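Long-range contact in serine-rich secreted cell wall anchored (LPXTG-motif ) protein (Lactobacillus reuteri ATCC 53608, PDB 5NXK), which probably acts as a bacterial surface adhesin, using its beta-solenoid binding region in the contact between this gut bacterium and its host: residues 40-54 / 70-84. Numbering follows the deposited sequence.
Sequences NRNITIIGDGHYINA and AKIDLTIENATLYNT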
ATOM      1  N   ASN A  40       5.101  18.531 -11.968  1.00 29.83           N
ATOM      2  CA  ASN A  40       4.117  17.612 -12.519  1.00 31.69           C
ATOM      3  C   ASN A  40       4.815  16.541 -13.338  1.00 36.90           C
ATOM      4  O   ASN A  40       5.622  16.851 -14.207  1.00 37.25           O
ATOM      5  CB  ASN A  40       3.095  18.344 -13.401  1.00 32.38           C
ATOM      6  CG  ASN A  40       2.160  19.252 -12.602  1.00 43.13           C
ATOM      7  OD1 ASN A  40       1.765  18.930 -11.479  1.00 41.08           O
ATOM      8  ND2 ASN A  40       1.801  20.398 -13.189  1.00 41.26           N
ATOM      9  N   ARG A  41       4.518  15.279 -13.045  1.00 31.59           N
ATOM     10  CA  ARG A  41       5.133  14.163 -13.755  1.00 30.63           C
ATOM     11  C   ARG A  41       4.106  13.081 -14.003  1.00 32.93           C
ATOM     12  O   ARG A  41       3.266  12.788 -13.152  1.00 30.77           O
ATOM     13  CB  ARG A  41       6.323  13.582 -12.983  1.00 30.38           C
ATOM     14  CG  ARG A  41       7.523  14.519 -12.851  1.00 32.30           C
ATOM     15  CD  ARG A  41       8.157  14.869 -14.208  1.00 30.57           C
ATOM     16  NE  ARG A  41       8.682  13.711 -14.938  1.00 34.16           N
ATOM     17  CZ  ARG A  41       9.827  13.096 -14.644  1.00 32.52           C
ATOM     18  NH1 ARG A  41      10.557  13.511 -13.617  1.00 29.20           N
ATOM     19  NH2 ARG A  41      10.241  12.056 -15.364  1.00 30.47           N
ATOM     20  N   ASN A  42       4.167  12.520 -15.200  1.00 36.43           N
ATOM     21  CA  ASN A  42       3.401  11.347 -15.563  1.00 37.62           C
ATOM     22  C   ASN A  42       4.377  10.282 -16.058  1.00 37.89           C
ATOM     23  O   ASN A  42       4.866  10.358 -17.180  1.00 35.31           O
ATOM     24  CB  ASN A  42       2.371  11.711 -16.632  1.00 44.54           C
ATOM     25  CG  ASN A  42       1.617  10.510 -17.157  1.00 64.84           C
ATOM     26  OD1 ASN A  42       1.351   9.555 -16.429  1.00 67.59           O
ATOM     27  ND2 ASN A  42       1.274  10.550 -18.443  1.00 75.98           N
ATOM     28  N   ILE A  43       4.654   9.286 -15.223  1.00 32.77           N
ATOM     29  CA  ILE A  43       5.743   8.351 -15.496  1.00 31.50           C
ATOM     30  C   ILE A  43       5.271   6.909 -15.510  1.00 39.55           C
ATOM     31  O   ILE A  43       4.584   6.460 -14.588  1.00 34.25           O
ATOM     32  CB  ILE A  43       6.871   8.466 -14.445  1.00 31.71           C
ATOM     33  CG1 ILE A  43       7.442   9.889 -14.406  1.00 30.92           C
ATOM     34  CG2 ILE A  43       7.963   7.438 -14.710  1.00 35.05           C
ATOM     35  CD1 ILE A  43       8.367  10.144 -13.211  1.00 32.06           C
ATOM     36  N   THR A  44       5.641   6.189 -16.564  1.00 38.27           N
ATOM     37  CA  THR A  44       5.355   4.769 -16.658  1.00 39.19           C
ATOM     38  C   THR A  44       6.631   3.976 -16.836  1.00 39.63           C
ATOM     39  O   THR A  44       7.386   4.204 -17.785  1.00 38.31           O
ATOM     40  CB  THR A  44       4.409   4.464 -17.827  1.00 42.15           C
ATOM     41  OG1 THR A  44       3.191   5.195 -17.646  1.00 43.09           O
ATOM     42  CG2 THR A  44       4.108   2.969 -17.896  1.00 40.14           C
ATOM     43  N   ILE A  45       6.878   3.051 -15.921  1.00 30.47           N
ATOM     44  CA  ILE A  45       7.994   2.139 -16.069  1.00 26.38           C
ATOM     45  C   ILE A  45       7.503   0.811 -16.589  1.00 34.02           C
ATOM     46  O   ILE A  45       6.739   0.116 -15.913  1.00 34.59           O
ATOM     47  CB  ILE A  45       8.737   1.896 -14.745  1.00 29.13           C
ATOM     48  CG1 ILE A  45       9.279   3.205 -14.177  1.00 28.18           C
ATOM     49  CG2 ILE A  45       9.861   0.875 -14.955  1.00 32.37           C
ATOM     50  CD1 ILE A  45      10.109   3.013 -12.912  1.00 35.18           C
ATOM     51  N   ILE A  46       7.928   0.467 -17.796  1.00 33.43           N
ATOM     52  CA  ILE A  46       7.599  -0.823 -18.391  1.00 38.84           C
ATOM     53  C   ILE A  46       8.675  -1.838 -18.013  1.00 39.05           C
ATOM     54  O   ILE A  46       9.823  -1.734 -18.457  1.00 34.33           O
ATOM     55  CB  ILE A  46       7.477  -0.736 -19.922  1.00 38.61           C
ATOM     56  CG1 ILE A  46       6.348   0.221 -20.308  1.00 40.32           C
ATOM     57  CG2 ILE A  46       7.235  -2.109 -20.507  1.00 33.80           C
ATOM     58  CD1 ILE A  46       6.287   0.527 -21.797  1.00 45.36           C
ATOM     59  N   GLY A  47       8.313  -2.804 -17.177  1.00 34.21           N
ATOM     60  CA  GLY A  47       9.310  -3.675 -16.588  1.00 30.64           C
ATOM     61  C   GLY A  47       9.856  -4.757 -17.494  1.00 32.91           C
ATOM     62  O   GLY A  47      11.013  -5.172 -17.345  1.00 36.10           O
ATOM     63  N   ASP A  48       9.032  -5.198 -18.437  1.00 32.28           N
ATOM     64  CA  ASP A  48       9.339  -6.345 -19.290  1.00 40.51           C
ATOM     65  C   ASP A  48       9.886  -7.557 -18.506  1.00 40.35           C
ATOM     66  O   ASP A  48      10.800  -8.252 -18.963  1.00 36.94           O
ATOM     67  CB  ASP A  48      10.321  -5.946 -20.395  1.00 53.04           C
ATOM     68  CG  ASP A  48      10.270  -6.897 -21.584  1.00 70.41           C
ATOM     69  OD1 ASP A  48       9.161  -7.379 -21.912  1.00 74.85           O
ATOM     70  OD2 ASP A  48      11.333  -7.162 -22.189  1.00 74.61           O
ATOM     71  N   GLY A  49       9.330  -7.799 -17.325  1.00 34.09           N
ATOM     72  CA  GLY A  49       9.693  -8.967 -16.540  1.00 31.28           C
ATOM     73  C   GLY A  49      10.957  -8.786 -15.715  1.00 41.40           C
ATOM     74  O   GLY A  49      11.355  -9.703 -14.991  1.00 40.51           O
ATOM     75  N   HIS A  50      11.579  -7.605 -15.787  1.00 32.46           N
ATOM     76  CA  HIS A  50      12.822  -7.389 -15.053  1.00 28.75           C
ATOM     77  C   HIS A  50      12.573  -6.983 -13.606  1.00 30.66           C
ATOM     78  O   HIS A  50      11.443  -6.701 -13.226  1.00 32.78           O
ATOM     79  CB  HIS A  50      13.665  -6.330 -15.758  1.00 36.70           C
ATOM     80  CG  HIS A  50      14.072  -6.718 -17.142  1.00 51.05           C
ATOM     81  ND1 HIS A  50      15.035  -7.675 -17.390  1.00 58.28           N
ATOM     82  CD2 HIS A  50      13.628  -6.307 -18.353  1.00 50.99           C
ATOM     83  CE1 HIS A  50      15.181  -7.817 -18.696  1.00 58.22           C
ATOM     84  NE2 HIS A  50      14.335  -7.006 -19.301  1.00 57.01           N
ATOM     85  N   TYR A  51      13.629  -6.956 -12.797  1.00 33.26           N
ATOM     86  CA  TYR A  51      13.469  -6.484 -11.429  1.00 31.28           C
ATOM     87  C   TYR A  51      14.233  -5.185 -11.196  1.00 37.62           C
ATOM     88  O   TYR A  51      15.155  -4.849 -11.933  1.00 32.59           O
ATOM     89  CB  TYR A  51      13.908  -7.559 -10.409  1.00 34.78           C
ATOM     90  CG  TYR A  51      15.409  -7.802 -10.264  1.00 33.94           C
ATOM     91  CD1 TYR A  51      16.237  -6.864  -9.642  1.00 34.88           C
ATOM     92  CD2 TYR A  51      15.980  -9.000 -10.681  1.00 37.58           C
ATOM     93  CE1 TYR A  51      17.594  -7.088  -9.489  1.00 36.92           C
ATOM     94  CE2 TYR A  51      17.346  -9.237 -10.530  1.00 41.74           C
ATOM     95  CZ  TYR A  51      18.147  -8.276  -9.933  1.00 41.94           C
ATOM     96  OH  TYR A  51      19.502  -8.495  -9.774  1.00 41.35           O
ATOM     97  N   ILE A  52      13.821  -4.459 -10.163  1.00 31.53           N
ATOM     98  CA  ILE A  52      14.596  -3.360  -9.631  1.00 34.95           C
ATOM     99  C   ILE A  52      14.807  -3.627  -8.152  1.00 37.45           C
ATOM    100  O   ILE A  52      13.843  -3.841  -7.404  1.00 38.09           O
ATOM    101  CB  ILE A  52      13.889  -2.001  -9.816  1.00 34.71           C
ATOM    102  CG1 ILE A  52      13.494  -1.794 -11.281  1.00 31.53           C
ATOM    103  CG2 ILE A  52      14.782  -0.870  -9.319  1.00 29.95           C
ATOM    104  CD1 ILE A  52      12.661  -0.579 -11.516  1.00 30.61           C
ATOM    105  N   ASN A  53      16.056  -3.613  -7.720  1.00 30.00           N
ATOM    106  CA  ASN A  53      16.368  -3.931  -6.334  1.00 30.41           C
ATOM    107  C   ASN A  53      16.948  -2.708  -5.610  1.00 33.49           C
ATOM    108  O   ASN A  53      18.102  -2.319  -5.832  1.00 35.59           O
ATOM    109  CB  ASN A  53      17.328  -5.123  -6.288  1.00 31.92           C
ATOM    110  CG  ASN A  53      17.722  -5.515  -4.876  1.00 38.66           C
ATOM    111  OD1 ASN A  53      17.062  -5.152  -3.903  1.00 39.86           O
ATOM    112  ND2 ASN A  53      18.810  -6.277  -4.761  1.00 38.92           N
ATOM    113  N   ALA A  54      16.135  -2.101  -4.751  1.00 27.36           N
ATOM    114  CA  ALA A  54      16.523  -0.891  -4.036  1.00 27.72           C
ATOM    115  C   ALA A  54      17.209  -1.266  -2.729  1.00 34.94           C
ATOM    116  O   ALA A  54      16.555  -1.625  -1.743  1.00 30.82           O
ATOM    117  CB  ALA A  54      15.312  -0.008  -3.769  1.00 29.84           C
ATOM    118  N   ALA A  70       1.820  20.520  -7.439  1.00 33.75           N
ATOM    119  CA  ALA A  70       2.436  19.577  -8.367  1.00 34.00           C
ATOM    120  C   ALA A  70       1.907  18.173  -8.093  1.00 32.02           C
ATOM    121  O   ALA A  70       1.743  17.785  -6.933  1.00 31.88           O
ATOM    122  CB  ALA A  70       3.950  19.617  -8.255  1.00 35.75           C
ATOM    123  N   LYS A  71       1.656  17.417  -9.157  1.00 32.52           N
ATOM    124  CA  LYS A  71       1.124  16.058  -9.054  1.00 35.22           C
ATOM    125  C   LYS A  71       2.043  15.045  -9.731  1.00 34.31           C
ATOM    126  O   LYS A  71       2.407  15.216 -10.895  1.00 30.74           O
ATOM    127  CB  LYS A  71      -0.269  16.013  -9.685  1.00 38.86           C
ATOM    128  CG  LYS A  71      -0.853  14.631  -9.922  1.00 48.79           C
ATOM    129  CD  LYS A  71      -2.298  14.765 -10.411  1.00 52.71           C
ATOM    130  CE  LYS A  71      -2.855  13.459 -10.959  1.00 54.19           C
ATOM    131  NZ  LYS A  71      -2.728  12.337 -10.003  1.00 57.66           N
ATOM    132  N   ILE A  72       2.414  13.984  -9.013  1.00 29.86           N
ATOM    133  CA  ILE A  72       3.168  12.893  -9.649  1.00 25.27           C
ATOM    134  C   ILE A  72       2.335  11.640  -9.779  1.00 32.80           C
ATOM    135  O   ILE A  72       1.806  11.130  -8.792  1.00 29.73           O
ATOM    136  CB  ILE A  72       4.454  12.526  -8.881  1.00 29.05           C
ATOM    137  CG1 ILE A  72       5.499  13.632  -9.000  1.00 29.00           C
ATOM    138  CG2 ILE A  72       5.076  11.242  -9.433  1.00 31.82           C
ATOM    139  CD1 ILE A  72       6.606  13.495  -7.975  1.00 27.86           C
ATOM    140  N   ASP A  73       2.218  11.157 -11.004  1.00 28.32           N
ATOM    141  CA  ASP A  73       1.577   9.887 -11.274  1.00 30.55           C
ATOM    142  C   ASP A  73       2.667   8.912 -11.743  1.00 31.00           C
ATOM    143  O   ASP A  73       3.290   9.137 -12.781  1.00 32.86           O
ATOM    144  CB  ASP A  73       0.481  10.055 -12.322  1.00 38.61           C
ATOM    145  CG  ASP A  73      -0.573   8.968 -12.239  1.00 62.65           C
ATOM    146  OD1 ASP A  73      -0.284   7.819 -12.640  1.00 74.92           O
ATOM    147  OD2 ASP A  73      -1.698   9.267 -11.775  1.00 63.85           O
ATOM    148  N   LEU A  74       2.950   7.886 -10.940  1.00 27.43           N
ATOM    149  CA  LEU A  74       4.000   6.906 -11.250  1.00 25.45           C
ATOM    150  C   LEU A  74       3.378   5.540 -11.450  1.00 32.13           C
ATOM    151  O   LEU A  74       2.718   5.034 -10.550  1.00 29.17           O
ATOM    152  CB  LEU A  74       5.043   6.845 -10.131  1.00 28.90           C
ATOM    153  CG  LEU A  74       6.108   5.743 -10.238  1.00 30.58           C
ATOM    154  CD1 LEU A  74       6.974   5.909 -11.489  1.00 29.47           C
ATOM    155  CD2 LEU A  74       6.975   5.730  -8.992  1.00 31.76           C
ATOM    156  N   THR A  75       3.559   4.954 -12.626  1.00 31.21           N
ATOM    157  CA  THR A  75       3.078   3.605 -12.902  1.00 29.81           C
ATOM    158  C   THR A  75       4.250   2.645 -13.135  1.00 33.89           C
ATOM    159  O   THR A  75       5.173   2.970 -13.874  1.00 30.67           O
ATOM    160  CB  THR A  75       2.131   3.623 -14.125  1.00 31.90           C
ATOM    161  OG1 THR A  75       0.977   4.414 -13.809  1.00 35.74           O
ATOM    162  CG2 THR A  75       1.668   2.246 -14.488  1.00 29.19           C
ATOM    163  N   ILE A  76       4.231   1.488 -12.477  1.00 28.96           N
ATOM    164  CA  ILE A  76       5.199   0.430 -12.743  1.00 23.95           C
ATOM    165  C   ILE A  76       4.450  -0.822 -13.191  1.00 29.14           C
ATOM    166  O   ILE A  76       3.502  -1.251 -12.518  1.00 31.06           O
ATOM    167  CB  ILE A  76       6.063   0.118 -11.510  1.00 27.18           C
ATOM    168  CG1 ILE A  76       6.765   1.394 -11.019  1.00 29.26           C
ATOM    169  CG2 ILE A  76       7.072  -0.973 -11.836  1.00 28.07           C
ATOM    170  CD1 ILE A  76       7.681   1.190  -9.821  1.00 34.63           C
ATOM    171  N   GLU A  77       4.819  -1.371 -14.346  1.00 28.59           N
ATOM    172  CA  GLU A  77       4.128  -2.535 -14.907  1.00 32.53           C
ATOM    173  C   GLU A  77       5.086  -3.688 -15.100  1.00 32.72           C
ATOM    174  O   GLU A  77       6.236  -3.476 -15.503  1.00 36.22           O
ATOM    175  CB  GLU A  77       3.501  -2.226 -16.256  1.00 36.04           C
ATOM    176  CG  GLU A  77       2.793  -0.909 -16.377  1.00 49.43           C
ATOM    177  CD  GLU A  77       2.103  -0.766 -17.733  1.00 57.69           C
ATOM    178  OE1 GLU A  77       1.218   0.107 -17.880  1.00 56.55           O
ATOM    179  OE2 GLU A  77       2.469  -1.525 -18.660  1.00 62.00           O
ATOM    180  N   ASN A  78       4.615  -4.898 -14.804  1.00 26.23           N
ATOM    181  CA  ASN A  78       5.295  -6.134 -15.191  1.00 25.40           C
ATOM    182  C   ASN A  78       6.730  -6.151 -14.698  1.00 30.73           C
ATOM    183  O   ASN A  78       7.675  -6.266 -15.472  1.00 32.84           O
ATOM    184  CB  ASN A  78       5.236  -6.311 -16.703  1.00 29.76           C
ATOM    185  CG  ASN A  78       5.698  -7.694 -17.146  1.00 42.80           C
ATOM    186  OD1 ASN A  78       5.730  -8.642 -16.348  1.00 41.44           O
ATOM    187  ND2 ASN A  78       6.050  -7.818 -18.418  1.00 41.23           N
ATOM    188  N   ALA A  79       6.880  -5.998 -13.391  1.00 30.94           N
ATOM    189  CA  ALA A  79       8.198  -5.961 -12.795  1.00 32.96           C
ATOM    190  C   ALA A  79       8.198  -6.587 -11.409  1.00 35.54           C
ATOM    191  O   ALA A  79       7.150  -6.750 -10.765  1.00 37.25           O
ATOM    192  CB  ALA A  79       8.706  -4.524 -12.731  1.00 28.71           C
ATOM    193  N   THR A  80       9.383  -6.943 -10.956  1.00 30.76           N
ATOM    194  CA  THR A  80       9.559  -7.381  -9.589  1.00 31.19           C
ATOM    195  C   THR A  80      10.283  -6.286  -8.836  1.00 34.27           C
ATOM    196  O   THR A  80      11.298  -5.772  -9.308  1.00 33.96           O
ATOM    197  CB  THR A  80      10.336  -8.694  -9.525  1.00 31.33           C
ATOM    198  OG1 THR A  80       9.633  -9.675 -10.291  1.00 35.69           O
ATOM    199  CG2 THR A  80      10.476  -9.172  -8.083  1.00 31.00           C
ATOM    200  N   LEU A  81       9.762  -5.899  -7.678  1.00 25.83           N
ATOM    201  CA  LEU A  81      10.384  -4.802  -6.956  1.00 29.02           C
ATOM    202  C   LEU A  81      10.868  -5.257  -5.585  1.00 31.51           C
ATOM    203  O   LEU A  81      10.103  -5.851  -4.823  1.00 26.68           O
ATOM    204  CB  LEU A  81       9.389  -3.644  -6.800  1.00 28.47           C
ATOM    205  CG  LEU A  81       8.672  -3.186  -8.076  1.00 26.24           C
ATOM    206  CD1 LEU A  81       7.615  -2.135  -7.727  1.00 23.98           C
ATOM    207  CD2 LEU A  81       9.653  -2.637  -9.109  1.00 30.27           C
ATOM    208  N   TYR A  82      12.126  -4.968  -5.269  1.00 25.87           N
ATOM    209  CA  TYR A  82      12.687  -5.316  -3.963  1.00 30.30           C
ATOM    210  C   TYR A  82      13.109  -4.056  -3.235  1.00 27.54           C
ATOM    211  O   TYR A  82      13.609  -3.124  -3.860  1.00 28.33           O
ATOM    212  CB  TYR A  82      13.919  -6.229  -4.087  1.00 35.65           C
ATOM    213  CG  TYR A  82      13.725  -7.520  -4.844  1.00 38.25           C
ATOM    214  CD1 TYR A  82      13.857  -7.566  -6.232  1.00 35.15           C
ATOM    215  CD2 TYR A  82      13.448  -8.707  -4.167  1.00 33.11           C
ATOM    216  CE1 TYR A  82      13.696  -8.760  -6.926  1.00 39.43           C
ATOM    217  CE2 TYR A  82      13.286  -9.902  -4.851  1.00 32.69           C
ATOM    218  CZ  TYR A  82      13.411  -9.926  -6.227  1.00 38.89           C
ATOM    219  OH  TYR A  82      13.253 -11.119  -6.899  1.00 39.93           O
ATOM    220  N   ASN A  83      12.937  -4.023  -1.916  1.00 23.43           N
ATOM    221  CA  ASN A  83      13.478  -2.903  -1.159  1.00 30.52           C
ATOM    222  C   ASN A  83      13.787  -3.285   0.277  1.00 36.37           C
ATOM    223  O   ASN A  83      13.084  -4.104   0.874  1.00 33.76           O
ATOM    224  CB  ASN A  83      12.502  -1.715  -1.178  1.00 27.48           C
ATOM    225  CG  ASN A  83      11.268  -1.980  -0.346  1.00 29.55           C
ATOM    226  OD1 ASN A  83      10.344  -2.673  -0.794  1.00 30.10           O
ATOM    227  ND2 ASN A  83      11.249  -1.449   0.883  1.00 24.70           N
ATOM    228  N   THR A  84      14.811  -2.659   0.841  1.00 30.34           N
ATOM    229  CA  THR A  84      15.161  -2.887   2.239  1.00 34.14           C
ATOM    230  C   THR A  84      14.699  -1.731   3.110  1.00 33.74           C
ATOM    231  O   THR A  84      14.574  -1.869   4.331  1.00 34.07           O
ATOM    232  CB  THR A  84      16.678  -3.054   2.420  1.00 33.42           C
ATOM    233  OG1 THR A  84      17.325  -1.861   1.970  1.00 34.40           O
ATOM    234  CG2 THR A  84      17.184  -4.232   1.601  1.00 38.65           C
TER
HETATM  235  O   HOH W   1       1.539   6.915 -14.567  1.00 30.46           O
HETATM  236  O   HOH W   2       6.386  -5.138 -19.675  1.00 35.50           O
HETATM  237  O   HOH W   3      15.205   0.183  -0.245  1.00 30.18           O
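Strands 41-46 and 71-77 run parallel, their axes 4.6 Å apart, and so do strands 51-54 and 79-83 beyond the corner; these are successive rungs of a right-handed beta-solenoid of the pectate lyase type. Backbone bonds alternate along both ladders, from Arg41 N to Lys71 O up to Thr84 N to Ala54 O. The two corners differ: 40-54 makes a type I' turn from Gly47 to His50, whereas 70-84 bends at Asn78 alone, and the register shifts by two residues. Asn78 O accepts the N-H of Gly49 at 2.9 Å, tying the longer corner to the shorter one, and a water joins Asp48 N to Asn78 ND2.

Ile43, Ile45, Ile52, Leu74, Ile76 and Leu81 stack rung on rung inside the coil. Ile45 and Ile76 run alongside each other, CD1 of Ile45 4.2 Å from CG1 of Ile76, while Leu74 crosses Ile43, Leu74 CD1 lying 3.7 Å from Ile43 CG2. Arg41 shares this inner face, its bent chain carrying the guanidinium to Leu14 O and Ile19 O; Ile43 CD1 sits above one face of that group, toward its rim.

On the outer face a water is hydrogen-bonded to Ile43 O, Asp73 OD1 and Thr75 OG1. Past the corner, the edge of Tyr82 meets the face of Tyr51 in an offset edge-to-face pair, planes at 89° and centroids 5.6 Å apart. With CG between the backbone N and carbonyl carbon (chi1 74°), the Tyr51 ring is turned to receive that edge; its hydroxyl bonds Asp141 OD2. Asn53 OD1 bonds the hydroxyl of Tyr138 and also lies 3.3 Å from Tyr82 CB. At the start of the first ladder, Asn40 OD1 accepts Lys71 N at 2.8 Å, the donor lying in the carbonyl plane of the side-chain amide.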